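Uncharacterized protein (Bacteroides ovatus CL02T12C04, PDB 6PTM) probably acts as an exo-carrageenase of glycoside hydrolase family 42, hydrolysing sugar units from the ends of carrageenan chains. Local coordinates at residues A[144-149]-A[548-553]; A[491-496]-A[542-547]; A[594-599]-A[708-713]; A[692-697]-A[733-738]; A[716-721]-A[767-772]. All coordinates share one frame; numbering follows the deposited sequence.

Contact 1: residues A[144-149]-A[548-553]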
# COMPACT_ATOMS: atom_id res chain seq x y z
N LYS A 144 -17.56 26.09 7.75
CA LYS A 144 -16.31 26.45 8.45
C LYS A 144 -15.15 25.75 7.73
O LYS A 144 -15.17 24.53 7.63
CB LYS A 144 -16.42 26.08 9.93
CG LYS A 144 -15.19 26.44 10.78
CD LYS A 144 -15.37 26.18 12.27
CE LYS A 144 -15.57 24.71 12.59
NZ LYS A 144 -14.27 24.05 12.73
N ARG A 145 -14.18 26.51 7.24
CA ARG A 145 -12.97 25.95 6.59
C ARG A 145 -11.82 25.87 7.59
O ARG A 145 -11.37 26.88 8.05
CB ARG A 145 -12.53 26.79 5.39
CG ARG A 145 -11.27 26.27 4.72
CD ARG A 145 -11.20 26.76 3.31
NE ARG A 145 -12.21 26.13 2.47
CZ ARG A 145 -12.33 26.39 1.17
NH1 ARG A 145 -11.50 27.24 0.61
NH2 ARG A 145 -13.21 25.76 0.42
N LEU A 146 -11.33 24.67 7.86
CA LEU A 146 -10.18 24.50 8.76
C LEU A 146 -8.94 25.03 8.08
O LEU A 146 -8.85 24.96 6.85
CB LEU A 146 -10.04 23.01 9.08
CG LEU A 146 -11.20 22.43 9.88
CD1 LEU A 146 -10.96 20.95 10.12
CD2 LEU A 146 -11.37 23.18 11.19
N PRO A 147 -7.97 25.52 8.87
CA PRO A 147 -6.65 25.85 8.34
C PRO A 147 -6.02 24.63 7.65
O PRO A 147 -6.14 23.49 8.16
CB PRO A 147 -5.81 26.22 9.58
CG PRO A 147 -6.83 26.55 10.68
CD PRO A 147 -8.06 25.71 10.34
N THR A 148 -5.29 24.87 6.57
CA THR A 148 -4.61 23.80 5.81
C THR A 148 -3.34 24.39 5.21
O THR A 148 -3.35 25.55 4.81
CB THR A 148 -5.57 23.16 4.79
OG1 THR A 148 -5.02 21.91 4.41
CG2 THR A 148 -5.81 24.01 3.57
N PRO A 149 -2.21 23.65 5.23
CA PRO A 149 -0.92 24.21 4.82
C PRO A 149 -0.77 24.27 3.29
O PRO A 149 -1.35 23.43 2.61
CB PRO A 149 0.10 23.25 5.39
CG PRO A 149 -0.64 21.92 5.43
CD PRO A 149 -2.08 22.28 5.76
N ASN A 548 -4.61 16.90 5.58
CA ASN A 548 -3.66 17.86 6.21
C ASN A 548 -4.37 18.65 7.31
O ASN A 548 -3.77 18.87 8.37
CB ASN A 548 -2.98 18.76 5.18
CG ASN A 548 -1.96 18.01 4.35
OD1 ASN A 548 -1.59 16.88 4.69
ND2 ASN A 548 -1.55 18.60 3.24
N SER A 549 -5.59 19.09 7.07
CA SER A 549 -6.34 20.02 7.95
C SER A 549 -6.65 19.31 9.27
O SER A 549 -6.88 20.01 10.29
CB SER A 549 -7.60 20.54 7.28
OG SER A 549 -8.69 19.61 7.31
N VAL A 550 -6.66 17.98 9.27
CA VAL A 550 -6.93 17.21 10.51
C VAL A 550 -5.80 16.21 10.78
O VAL A 550 -6.06 15.14 11.37
CB VAL A 550 -8.30 16.53 10.45
CG1 VAL A 550 -9.40 17.55 10.55
CG2 VAL A 550 -8.51 15.63 9.23
N SER A 551 -4.56 16.56 10.44
CA SER A 551 -3.47 15.56 10.36
C SER A 551 -3.17 15.02 11.76
O SER A 551 -2.69 13.88 11.86
CB SER A 551 -2.22 16.10 9.69
OG SER A 551 -1.71 17.19 10.43
N ASP A 552 -3.39 15.81 12.82
CA ASP A 552 -3.19 15.26 14.20
C ASP A 552 -4.22 14.14 14.45
O ASP A 552 -3.83 13.07 14.99
CB ASP A 552 -3.20 16.34 15.28
CG ASP A 552 -1.97 17.25 15.22
OD1 ASP A 552 -0.77 16.75 14.98
OD2 ASP A 552 -2.18 18.48 15.42
N TYR A 553 -5.48 14.35 14.08
CA TYR A 553 -6.52 13.30 14.21
C TYR A 553 -6.07 12.05 13.42
O TYR A 553 -6.14 10.92 13.93
CB TYR A 553 -7.88 13.81 13.74
CG TYR A 553 -8.52 14.86 14.61
CD1 TYR A 553 -8.09 15.13 15.91
CD2 TYR A 553 -9.60 15.60 14.13
CE1 TYR A 553 -8.73 16.07 16.70
CE2 TYR A 553 -10.24 16.55 14.90
CZ TYR A 553 -9.81 16.77 16.19
OH TYR A 553 -10.45 17.70 16.96
O HOH W 1 -6.45 22.65 10.44
O HOH W 2 -2.93 21.26 2.59

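Contact 2: residues A[491-496]-A[542-547]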
# COMPACT_ATOMS: atom_id res chain seq x y z
N GLY A 491 -12.71 8.43 -0.92
CA GLY A 491 -12.88 7.33 0.06
C GLY A 491 -11.65 6.45 0.14
O GLY A 491 -11.26 6.01 1.23
N ASN A 492 -11.05 6.17 -1.00
CA ASN A 492 -9.90 5.25 -1.10
C ASN A 492 -8.66 5.90 -0.50
O ASN A 492 -7.95 5.20 0.24
CB ASN A 492 -9.68 4.83 -2.55
CG ASN A 492 -9.77 3.33 -2.70
OD1 ASN A 492 -8.75 2.67 -2.92
ND2 ASN A 492 -10.98 2.80 -2.56
N TYR A 493 -8.37 7.15 -0.83
CA TYR A 493 -7.14 7.79 -0.32
C TYR A 493 -7.34 8.01 1.18
O TYR A 493 -6.40 7.90 1.95
CB TYR A 493 -6.79 9.06 -1.09
CG TYR A 493 -6.03 8.78 -2.36
CD1 TYR A 493 -6.71 8.40 -3.50
CD2 TYR A 493 -4.65 8.82 -2.40
CE1 TYR A 493 -6.03 8.06 -4.66
CE2 TYR A 493 -3.96 8.52 -3.57
CZ TYR A 493 -4.65 8.12 -4.70
OH TYR A 493 -4.00 7.80 -5.86
N TRP A 494 -8.56 8.33 1.57
CA TRP A 494 -8.85 8.59 2.99
C TRP A 494 -8.63 7.28 3.78
O TRP A 494 -7.92 7.28 4.82
CB TRP A 494 -10.28 9.14 3.14
CG TRP A 494 -10.57 9.58 4.54
CD1 TRP A 494 -10.92 8.78 5.58
CD2 TRP A 494 -10.51 10.92 5.05
NE1 TRP A 494 -11.08 9.54 6.71
CE2 TRP A 494 -10.85 10.85 6.41
CE3 TRP A 494 -10.23 12.16 4.48
CZ2 TRP A 494 -10.88 11.98 7.21
CZ3 TRP A 494 -10.25 13.27 5.27
CH2 TRP A 494 -10.57 13.18 6.62
N LEU A 495 -9.26 6.20 3.31
CA LEU A 495 -9.19 4.91 4.01
C LEU A 495 -7.73 4.43 4.08
O LEU A 495 -7.26 4.06 5.19
CB LEU A 495 -10.12 3.93 3.28
CG LEU A 495 -10.16 2.50 3.82
CD1 LEU A 495 -10.74 2.46 5.22
CD2 LEU A 495 -10.90 1.60 2.84
N ALA A 496 -7.00 4.47 2.97
CA ALA A 496 -5.60 4.03 2.92
C ALA A 496 -4.78 4.85 3.95
O ALA A 496 -3.93 4.25 4.67
CB ALA A 496 -5.04 4.17 1.53
N ALA A 542 -7.58 17.46 -3.27
CA ALA A 542 -8.60 17.93 -2.32
C ALA A 542 -8.62 17.02 -1.09
O ALA A 542 -8.76 17.53 0.03
CB ALA A 542 -9.96 18.01 -2.99
N THR A 543 -8.52 15.72 -1.27
CA THR A 543 -8.43 14.79 -0.12
C THR A 543 -7.18 15.10 0.73
O THR A 543 -7.29 15.22 1.95
CB THR A 543 -8.55 13.35 -0.61
OG1 THR A 543 -9.75 13.24 -1.39
CG2 THR A 543 -8.61 12.39 0.55
N MET A 544 -6.01 15.27 0.12
CA MET A 544 -4.78 15.62 0.88
C MET A 544 -5.03 16.91 1.68
O MET A 544 -4.63 17.00 2.88
CB MET A 544 -3.59 15.78 -0.07
CG MET A 544 -3.20 14.51 -0.80
SD MET A 544 -2.75 13.15 0.32
CE MET A 544 -3.87 11.86 -0.21
N ILE A 545 -5.69 17.89 1.06
CA ILE A 545 -5.96 19.18 1.75
C ILE A 545 -6.78 18.92 3.00
O ILE A 545 -6.48 19.53 4.05
CB ILE A 545 -6.69 20.15 0.81
CG1 ILE A 545 -5.72 20.72 -0.22
CG2 ILE A 545 -7.42 21.20 1.66
CD1 ILE A 545 -6.37 21.51 -1.34
N ASP A 546 -7.83 18.10 2.90
CA ASP A 546 -8.66 17.81 4.09
C ASP A 546 -7.86 16.98 5.10
O ASP A 546 -7.88 17.31 6.31
CB ASP A 546 -9.98 17.14 3.75
CG ASP A 546 -10.99 18.09 3.14
OD1 ASP A 546 -10.89 19.31 3.40
OD2 ASP A 546 -11.83 17.61 2.38
N LEU A 547 -7.16 15.93 4.66
CA LEU A 547 -6.35 15.13 5.61
C LEU A 547 -5.31 16.04 6.31
O LEU A 547 -5.14 15.94 7.52
CB LEU A 547 -5.67 13.99 4.85
CG LEU A 547 -6.55 12.88 4.30
CD1 LEU A 547 -5.76 12.11 3.27
CD2 LEU A 547 -6.99 11.97 5.43

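Contact 3: residues A[594-599]-A[708-713]. With EDO (1,2-ethanediol), chain E; EDO (1,2-ethanediol), chain F.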
# COMPACT_ATOMS: atom_id res chain seq x y z
N GLY A 594 -15.22 -1.26 15.39
CA GLY A 594 -14.67 0.00 15.90
C GLY A 594 -13.22 -0.08 16.36
O GLY A 594 -12.70 0.94 16.87
N LEU A 595 -12.58 -1.23 16.23
CA LEU A 595 -11.20 -1.49 16.72
C LEU A 595 -10.26 -1.68 15.54
O LEU A 595 -10.58 -2.39 14.59
CB LEU A 595 -11.19 -2.77 17.55
CG LEU A 595 -12.00 -2.74 18.84
CD1 LEU A 595 -11.97 -4.12 19.48
CD2 LEU A 595 -11.47 -1.66 19.78
N PRO A 596 -9.05 -1.08 15.58
CA PRO A 596 -8.01 -1.42 14.62
C PRO A 596 -7.65 -2.88 14.87
O PRO A 596 -7.34 -3.21 16.00
CB PRO A 596 -6.86 -0.45 14.94
CG PRO A 596 -7.49 0.62 15.80
CD PRO A 596 -8.63 -0.05 16.53
N ILE A 597 -7.63 -3.69 13.81
CA ILE A 597 -7.24 -5.12 13.89
C ILE A 597 -5.81 -5.27 13.34
O ILE A 597 -5.56 -4.79 12.23
CB ILE A 597 -8.24 -6.02 13.14
CG1 ILE A 597 -9.66 -5.80 13.67
CG2 ILE A 597 -7.82 -7.48 13.23
CD1 ILE A 597 -9.81 -6.01 15.15
N GLY A 598 -4.91 -5.90 14.10
CA GLY A 598 -3.53 -6.09 13.65
C GLY A 598 -3.14 -7.52 13.62
O GLY A 598 -4.04 -8.41 13.68
N PHE A 599 -1.82 -7.74 13.48
CA PHE A 599 -1.25 -9.09 13.30
C PHE A 599 -0.19 -9.34 14.37
O PHE A 599 0.36 -8.41 14.93
CB PHE A 599 -0.71 -9.26 11.88
CG PHE A 599 -1.83 -9.33 10.88
CD1 PHE A 599 -2.44 -10.54 10.61
CD2 PHE A 599 -2.37 -8.17 10.36
CE1 PHE A 599 -3.53 -10.60 9.75
CE2 PHE A 599 -3.46 -8.22 9.51
CZ PHE A 599 -4.02 -9.44 9.18
N GLU A 708 -16.37 0.59 8.02
CA GLU A 708 -15.23 0.50 8.96
C GLU A 708 -15.20 1.80 9.75
O GLU A 708 -15.10 2.86 9.13
CB GLU A 708 -13.92 0.33 8.21
CG GLU A 708 -12.79 -0.06 9.14
CD GLU A 708 -11.41 0.09 8.54
OE1 GLU A 708 -10.94 1.26 8.42
OE2 GLU A 708 -10.86 -0.94 8.14
N TRP A 709 -15.25 1.71 11.07
CA TRP A 709 -15.34 2.89 11.95
C TRP A 709 -14.26 2.86 13.03
O TRP A 709 -13.74 1.74 13.35
CB TRP A 709 -16.74 3.05 12.51
CG TRP A 709 -17.23 1.90 13.31
CD1 TRP A 709 -17.77 0.76 12.83
CD2 TRP A 709 -17.36 1.86 14.73
NE1 TRP A 709 -18.15 -0.05 13.87
CE2 TRP A 709 -17.95 0.61 15.05
CE3 TRP A 709 -17.02 2.73 15.77
CZ2 TRP A 709 -18.23 0.23 16.36
CZ3 TRP A 709 -17.25 2.33 17.07
CH2 TRP A 709 -17.84 1.10 17.36
N ARG A 710 -13.87 4.05 13.50
CA ARG A 710 -12.84 4.25 14.54
C ARG A 710 -13.28 5.42 15.40
O ARG A 710 -13.99 6.29 14.91
CB ARG A 710 -11.48 4.55 13.91
CG ARG A 710 -10.93 3.46 13.00
CD ARG A 710 -10.61 2.14 13.70
NE ARG A 710 -10.08 1.15 12.74
CZ ARG A 710 -8.85 1.17 12.21
NH1 ARG A 710 -7.97 2.13 12.53
NH2 ARG A 710 -8.51 0.26 11.32
N VAL A 711 -12.84 5.44 16.65
CA VAL A 711 -13.14 6.53 17.60
C VAL A 711 -11.87 6.91 18.35
O VAL A 711 -11.23 6.00 18.91
CB VAL A 711 -14.26 6.12 18.56
CG1 VAL A 711 -14.68 7.30 19.44
CG2 VAL A 711 -15.44 5.55 17.79
N ILE A 712 -11.56 8.21 18.37
CA ILE A 712 -10.48 8.76 19.23
C ILE A 712 -11.08 9.82 20.15
O ILE A 712 -12.13 10.39 19.78
CB ILE A 712 -9.31 9.30 18.40
CG1 ILE A 712 -9.76 10.40 17.45
CG2 ILE A 712 -8.59 8.16 17.69
CD1 ILE A 712 -8.65 11.09 16.72
N ALA A 713 -10.42 10.07 21.28
CA ALA A 713 -10.78 11.10 22.27
C ALA A 713 -10.21 12.41 21.77
O ALA A 713 -9.04 12.41 21.43
CB ALA A 713 -10.19 10.75 23.61
C1 EDO E . -11.10 6.39 23.12
O1 EDO E . -10.22 6.03 22.07
C2 EDO E . -12.47 6.49 22.57
O2 EDO E . -13.01 5.29 22.03
C1 EDO F . -10.70 2.31 22.05
O1 EDO F . -9.78 3.36 22.39
C2 EDO F . -11.13 2.37 20.64
O2 EDO F . -12.00 3.47 20.33
O HOH W 3 -14.46 -0.84 12.53
O HOH W 4 -11.29 3.10 17.56
O HOH W 5 -11.20 -1.42 12.11

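Contact 4: residues A[692-697]-A[733-738]. With EDO (1,2-ethanediol), chain E.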
# COMPACT_ATOMS: atom_id res chain seq x y z
N PRO A 692 -14.60 0.96 22.08
CA PRO A 692 -14.85 2.36 21.79
C PRO A 692 -15.87 3.02 22.74
O PRO A 692 -16.80 2.36 23.21
CB PRO A 692 -15.39 2.32 20.35
CG PRO A 692 -14.83 1.04 19.79
CD PRO A 692 -14.96 0.08 20.95
N MET A 693 -15.69 4.32 22.96
CA MET A 693 -16.55 5.13 23.85
C MET A 693 -17.86 5.50 23.14
O MET A 693 -18.81 5.86 23.84
CB MET A 693 -15.82 6.40 24.29
CG MET A 693 -14.72 6.14 25.29
SD MET A 693 -15.44 5.63 26.87
CE MET A 693 -14.95 3.91 26.89
N ILE A 694 -17.91 5.40 21.81
CA ILE A 694 -19.13 5.57 20.97
C ILE A 694 -19.42 4.17 20.40
O ILE A 694 -18.46 3.51 19.91
CB ILE A 694 -18.93 6.62 19.86
CG1 ILE A 694 -18.51 8.01 20.37
CG2 ILE A 694 -20.15 6.74 18.97
CD1 ILE A 694 -19.44 8.62 21.39
N SER A 695 -20.67 3.72 20.48
CA SER A 695 -21.12 2.44 19.89
C SER A 695 -21.81 2.72 18.57
O SER A 695 -22.61 3.68 18.51
CB SER A 695 -22.03 1.69 20.81
OG SER A 695 -21.30 1.48 21.99
N ILE A 696 -21.51 1.90 17.58
CA ILE A 696 -22.14 2.02 16.23
C ILE A 696 -22.76 0.69 15.81
O ILE A 696 -22.15 -0.37 15.98
CB ILE A 696 -21.14 2.57 15.19
CG1 ILE A 696 -20.55 3.90 15.68
CG2 ILE A 696 -21.82 2.69 13.85
CD1 ILE A 696 -19.83 4.69 14.65
N ALA A 697 -23.98 0.78 15.30
CA ALA A 697 -24.68 -0.30 14.59
C ALA A 697 -24.89 0.15 13.14
O ALA A 697 -25.24 1.30 12.90
CB ALA A 697 -26.00 -0.60 15.27
N VAL A 733 -25.85 4.13 9.66
CA VAL A 733 -25.11 3.95 10.94
C VAL A 733 -25.97 4.57 12.03
O VAL A 733 -26.54 5.63 11.83
CB VAL A 733 -23.68 4.51 10.96
CG1 VAL A 733 -22.76 3.70 10.05
CG2 VAL A 733 -23.60 5.97 10.61
N SER A 734 -26.01 3.92 13.18
CA SER A 734 -26.68 4.44 14.37
C SER A 734 -25.66 4.50 15.52
O SER A 734 -25.02 3.46 15.82
CB SER A 734 -27.89 3.57 14.67
OG SER A 734 -28.43 4.06 15.86
N MET A 735 -25.50 5.66 16.14
CA MET A 735 -24.44 5.88 17.17
C MET A 735 -25.07 6.14 18.55
O MET A 735 -26.10 6.79 18.62
CB MET A 735 -23.58 7.09 16.79
CG MET A 735 -22.87 6.94 15.46
SD MET A 735 -21.72 8.33 15.23
CE MET A 735 -22.85 9.70 15.43
N SER A 736 -24.45 5.63 19.61
CA SER A 736 -24.82 5.93 21.01
C SER A 736 -23.55 6.00 21.83
O SER A 736 -22.52 5.44 21.41
CB SER A 736 -25.77 4.90 21.57
OG SER A 736 -25.11 3.64 21.62
N ALA A 737 -23.61 6.66 22.98
CA ALA A 737 -22.51 6.68 23.97
C ALA A 737 -22.42 5.31 24.63
O ALA A 737 -23.43 4.75 24.93
CB ALA A 737 -22.77 7.75 24.99
N ALA A 738 -21.22 4.80 24.90
CA ALA A 738 -21.03 3.54 25.64
C ALA A 738 -21.46 3.79 27.08
O ALA A 738 -22.08 2.90 27.68
CB ALA A 738 -19.60 3.08 25.56
C1 EDO E . -11.10 6.39 23.12
O1 EDO E . -10.22 6.03 22.07
C2 EDO E . -12.47 6.49 22.57
O2 EDO E . -13.01 5.29 22.03

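Contact 5: residues A[716-721]-A[767-772]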
# COMPACT_ATOMS: atom_id res chain seq x y z
N LYS A 716 -12.21 15.41 27.31
CA LYS A 716 -12.99 14.79 28.41
C LYS A 716 -14.27 14.15 27.85
O LYS A 716 -14.48 12.96 28.09
CB LYS A 716 -13.36 15.83 29.48
N ASN A 717 -15.10 14.90 27.14
CA ASN A 717 -16.43 14.36 26.77
C ASN A 717 -16.67 14.51 25.26
O ASN A 717 -17.84 14.55 24.86
CB ASN A 717 -17.53 14.97 27.66
CG ASN A 717 -17.80 14.20 28.94
OD1 ASN A 717 -17.58 12.98 29.06
ND2 ASN A 717 -18.35 14.90 29.92
N LYS A 718 -15.60 14.54 24.45
CA LYS A 718 -15.71 14.73 22.99
C LYS A 718 -14.84 13.73 22.28
O LYS A 718 -13.69 13.53 22.70
CB LYS A 718 -15.30 16.14 22.57
CG LYS A 718 -16.20 17.27 23.05
CD LYS A 718 -15.76 18.60 22.48
CE LYS A 718 -16.37 19.79 23.18
NZ LYS A 718 -15.82 19.90 24.55
N TYR A 719 -15.38 13.16 21.21
CA TYR A 719 -14.80 12.02 20.46
C TYR A 719 -14.81 12.38 18.98
O TYR A 719 -15.73 13.05 18.52
CB TYR A 719 -15.54 10.74 20.81
CG TYR A 719 -15.39 10.38 22.27
CD1 TYR A 719 -14.27 9.72 22.74
CD2 TYR A 719 -16.31 10.85 23.21
CE1 TYR A 719 -14.10 9.45 24.08
CE2 TYR A 719 -16.15 10.59 24.56
CZ TYR A 719 -15.03 9.91 25.00
OH TYR A 719 -14.89 9.66 26.32
N ILE A 720 -13.81 11.91 18.26
CA ILE A 720 -13.73 12.05 16.77
C ILE A 720 -14.04 10.68 16.20
O ILE A 720 -13.38 9.71 16.58
CB ILE A 720 -12.39 12.61 16.27
CG1 ILE A 720 -11.97 13.88 17.02
CG2 ILE A 720 -12.48 12.82 14.77
CD1 ILE A 720 -12.96 15.02 16.96
N VAL A 721 -15.09 10.59 15.40
CA VAL A 721 -15.54 9.29 14.83
C VAL A 721 -15.21 9.30 13.34
O VAL A 721 -15.60 10.26 12.66
CB VAL A 721 -17.04 9.07 15.05
CG1 VAL A 721 -17.51 7.77 14.42
CG2 VAL A 721 -17.39 9.13 16.53
N LEU A 767 -16.50 12.18 9.09
CA LEU A 767 -15.58 12.52 10.21
C LEU A 767 -16.34 13.48 11.12
O LEU A 767 -16.62 14.61 10.72
CB LEU A 767 -14.29 13.13 9.67
CG LEU A 767 -13.20 13.37 10.71
CD1 LEU A 767 -12.57 12.07 11.17
CD2 LEU A 767 -12.14 14.30 10.14
N LEU A 768 -16.69 12.98 12.29
CA LEU A 768 -17.68 13.57 13.19
C LEU A 768 -17.03 13.84 14.54
O LEU A 768 -16.22 13.01 15.05
CB LEU A 768 -18.82 12.58 13.36
CG LEU A 768 -19.52 12.13 12.10
CD1 LEU A 768 -20.48 10.98 12.43
CD2 LEU A 768 -20.28 13.27 11.45
N GLU A 769 -17.41 14.98 15.11
CA GLU A 769 -17.16 15.33 16.51
C GLU A 769 -18.44 15.01 17.29
O GLU A 769 -19.49 15.61 16.99
CB GLU A 769 -16.69 16.78 16.61
CG GLU A 769 -16.37 17.11 18.06
CD GLU A 769 -15.79 18.50 18.23
OE1 GLU A 769 -16.27 19.18 19.09
OE2 GLU A 769 -14.87 18.87 17.50
N VAL A 770 -18.34 14.10 18.25
CA VAL A 770 -19.44 13.59 19.10
C VAL A 770 -19.15 14.05 20.54
O VAL A 770 -18.06 13.73 21.05
CB VAL A 770 -19.59 12.06 18.94
CG1 VAL A 770 -20.71 11.50 19.80
CG2 VAL A 770 -19.83 11.69 17.49
N SER A 771 -20.06 14.85 21.11
CA SER A 771 -20.00 15.39 22.51
C SER A 771 -20.96 14.60 23.40
O SER A 771 -22.08 14.30 22.92
CB SER A 771 -20.34 16.86 22.55
OG SER A 771 -19.55 17.61 21.62
N LEU A 772 -20.56 14.24 24.61
CA LEU A 772 -21.44 13.49 25.55
C LEU A 772 -21.84 14.46 26.66
O LEU A 772 -21.18 15.48 26.79
CB LEU A 772 -20.76 12.23 26.08
CG LEU A 772 -20.10 11.32 25.05
CD1 LEU A 772 -19.55 10.08 25.71
CD2 LEU A 772 -21.05 10.93 23.93

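Contact 1: residues A[144-149]-A[548-553]
T148 OG1 has two hydrogen-bond partners, the carbonyl of I545, one helical turn before S549, and a water 2.8 Å away from OG1 that donates to it. With OG1 anti to the backbone N (chi1 -162°), the hydroxyl is turned toward the end of the helix, where its nearest neighbour in 548-553 is N548 CB. The same water donates a second hydrogen bond to P149 O and accepts one from N548 ND2 at 3.1 Å. The amide is thus held at both ends, because N548 OD1 takes the backbone N-H of F171. Segment 144-149 belongs to the loop between helix 109-139 and strand 157-159. It runs here past the junction of helices 534-549 and 551-559, where V550 is the N-cap residue of the second helix. P149 adds ring atom CD, 3.7 Å from N548 CB. Nearby, S549 CB sits 3.4 Å from P147 O, while S549 OG bonds back to the carbonyl of D546. Farther along, L146 reaches past S549 with one methyl, CD1, which meets V550 CG1 at 3.8 Å.

Contact 2: residues A[491-496]-A[542-547]
W494 lays the six-membered ring of its indole against L547, and the packing of these two helices is organised round that pair. The methyl CD2 of L547 stands over one face, 3.6 Å from the ring centroid and 20° off the normal, a CH-pi contact displaced toward the CE3-CZ3 side; its closest ring atom is CE3, 3.4 Å from CD2. Since W494 CG is anti to the backbone N (chi1 -173°), the indole swings out from its own helix toward the next one. Two further groups border the ring near its plane, T543 CG2 beside CE3 and D546 CB at 4.2 Å from CZ3.

Y493 leaves the helix in another direction. The bent chain of M544 curls back to bring CE to 3.8 Å from Y493 CD2, meeting the phenol obliquely. T543 CG2 touches both residues, 4.1 Å from Y493 CB and near the W494 backbone N, while its hydroxyl is engaged with the carbonyl of E539. The polar ends have partners of their own: Y493 OH bonds to T506, W494 NE1 bonds to N722 in strand 718-725, and D546 forms a salt bridge with R490 of helix 486-498 that links the two helices.

The axes of the two segments approach to 9.9 Å and cross at -38°. Helices 486-498 and 534-549 come before and after strand 503-506 in the chain, consistent with the last two helices of the (beta/alpha)8 barrel expected for family 42. M544 and L547 rest on F171 of strand 168-175, and L495 packs against helix 448-460.

Contact 3: residues A[594-599]-A[708-713]
G594 sets its CA over the face of W709, 3.3 Å from the centroid of the six-membered ring and only 6° off the normal. With no side chain to hold it off, where a CB would run into that ring, this CA also comes within 3.2 Å of W709 O in a CA-H...O contact. No direct hydrogen bond joins the segments; water takes over that task. One molecule accepts hydrogen bonds from both G594 N and W709 N, and another, held by V711 N, is hydrogen-bonded to G594 O at 2.7 Å.

L595 points its CB away but offers its carbonyl: a third water bonds L595 O and accepts from R710 NE at 2.9 Å, lying in the guanidinium plane at its edge. P596 follows, and covers one face of the same guanidinium, with CA 3.6 Å above its centre and CG 3.6 Å from NH1. A bend at chi2 (-65°) folds the arginine chain over so that its flat end meets the proline broadside. E708 OE1 forms a long salt bridge with R710 NH2 from out of the guanidinium plane, and its carboxylate also bonds H499 and N591.

The segment leads into strand 597-600, an outer strand of the five-stranded parallel sheet, where G598 pairs with strand 564-567. Strand 707-715, at the margin of an antiparallel sheet, pairs with 718-725, while R710 and I712 also pack on helix 551-559.

Contact 4: residues A[692-697]-A[733-738]
I696 can be followed atom by atom across its non-hydrogen-bonded partner M735. CB stands above the neighbouring strand, 4.0 Å from S734 O. The two branches then part: CG2, anti to the backbone N, meets V733 CB at 3.9 Å, whereas CG1, anti to the carbonyl carbon (chi1 -55°), lies alongside M735 CG at 3.8 Å. At the tip, CD1 continues beside the methionine and comes to 4.1 Å from M735 SD. I694 adds a looser touch, its CG2 branch crossing toward M735 CB.

The strands themselves run antiparallel, the axes of the two segments at 156°. Two hydrogen-bonded pairs frame I696 and M735. S695 and S736 exchange two bonds, of which S695 N to S736 O is 2.7 Å; A697 and S734 do likewise. Past the strand end A738 N still reaches M693 O at 2.8 Å, but from 40° out of the carbonyl plane. M693 N, facing elsewhere, donates to a bound ethanediol, probably from the crystallisation liquor.

Strand 694-700 is an outer strand of a three-stranded sheet. Its I694 and I696 face, with M735, packs on V721, L768 and V770 of the four-stranded sheet. The other face carries A697 and the serines S695, S734 and S736. Such two-sided chemistry is consistent with one apolar face packed into a sandwich and one more exposed face of small and polar residues.

Contact 5: residues A[716-721]-A[767-772]
V721 and V770 meet methyl to methyl, CG2 to CG2 at 3.7 Å, on the closely packed face of this antiparallel pair. V721 CB also faces L768 CB across a hydrogen-bonded pair, and farther along L772 CD1 approaches Y719 CE2 at 3.6 Å, the leucine crossing the tyrosine at about a right angle. Beneath these side chains the backbones are joined by five hydrogen bonds, from L772 N to N717 O at one end to L768 N to V721 O at the other; the straightest, V770 N to Y719 O, has an angle of 174°.

The opposite face begins apolar, with I720 CG2 against L767 CD1 at 3.7 Å, both covered by F557 of helix 551-559. Toward the N717 end it becomes looser and more polar. K718 lies over S771 with its methylenes, CG 3.7 Å from OG, and CD passes E769 OE1 at 3.5 Å. Its NZ stays 5.5 Å from that carboxylate oxygen, because a bend at chi4 (69°) turns the amine off to a salt bridge with D715. Strands 718-725 and 765-772 are the central pair of a four-stranded antiparallel sheet, whose V721-V770 face packs on I694 and I696 of a second sheet, as in a C-terminal beta-sandwich domain.

Overall arrangement
The five contacts trace a path from the probable (beta/alpha)8 barrel to the C-terminal end of the chain. Contact 2 falls within the span of contact 1, and both use helix 534-549, their centres 12 Å apart. Contacts 3 and 4 interleave along the sequence, as do contacts 4 and 5, and the chain passes back and forth between the two facing sheets. Contacts 4 and 5, 11 Å apart, lie in those two sheets of one sandwich, while contact 3 shares the four-stranded sheet with contact 5 and ties it to the parallel sheet. Contacts 1 and 2 each touch contact 5 through L767. Barrel, parallel-sheet domain and sandwich are thus joined by side-chain packing within a single chain.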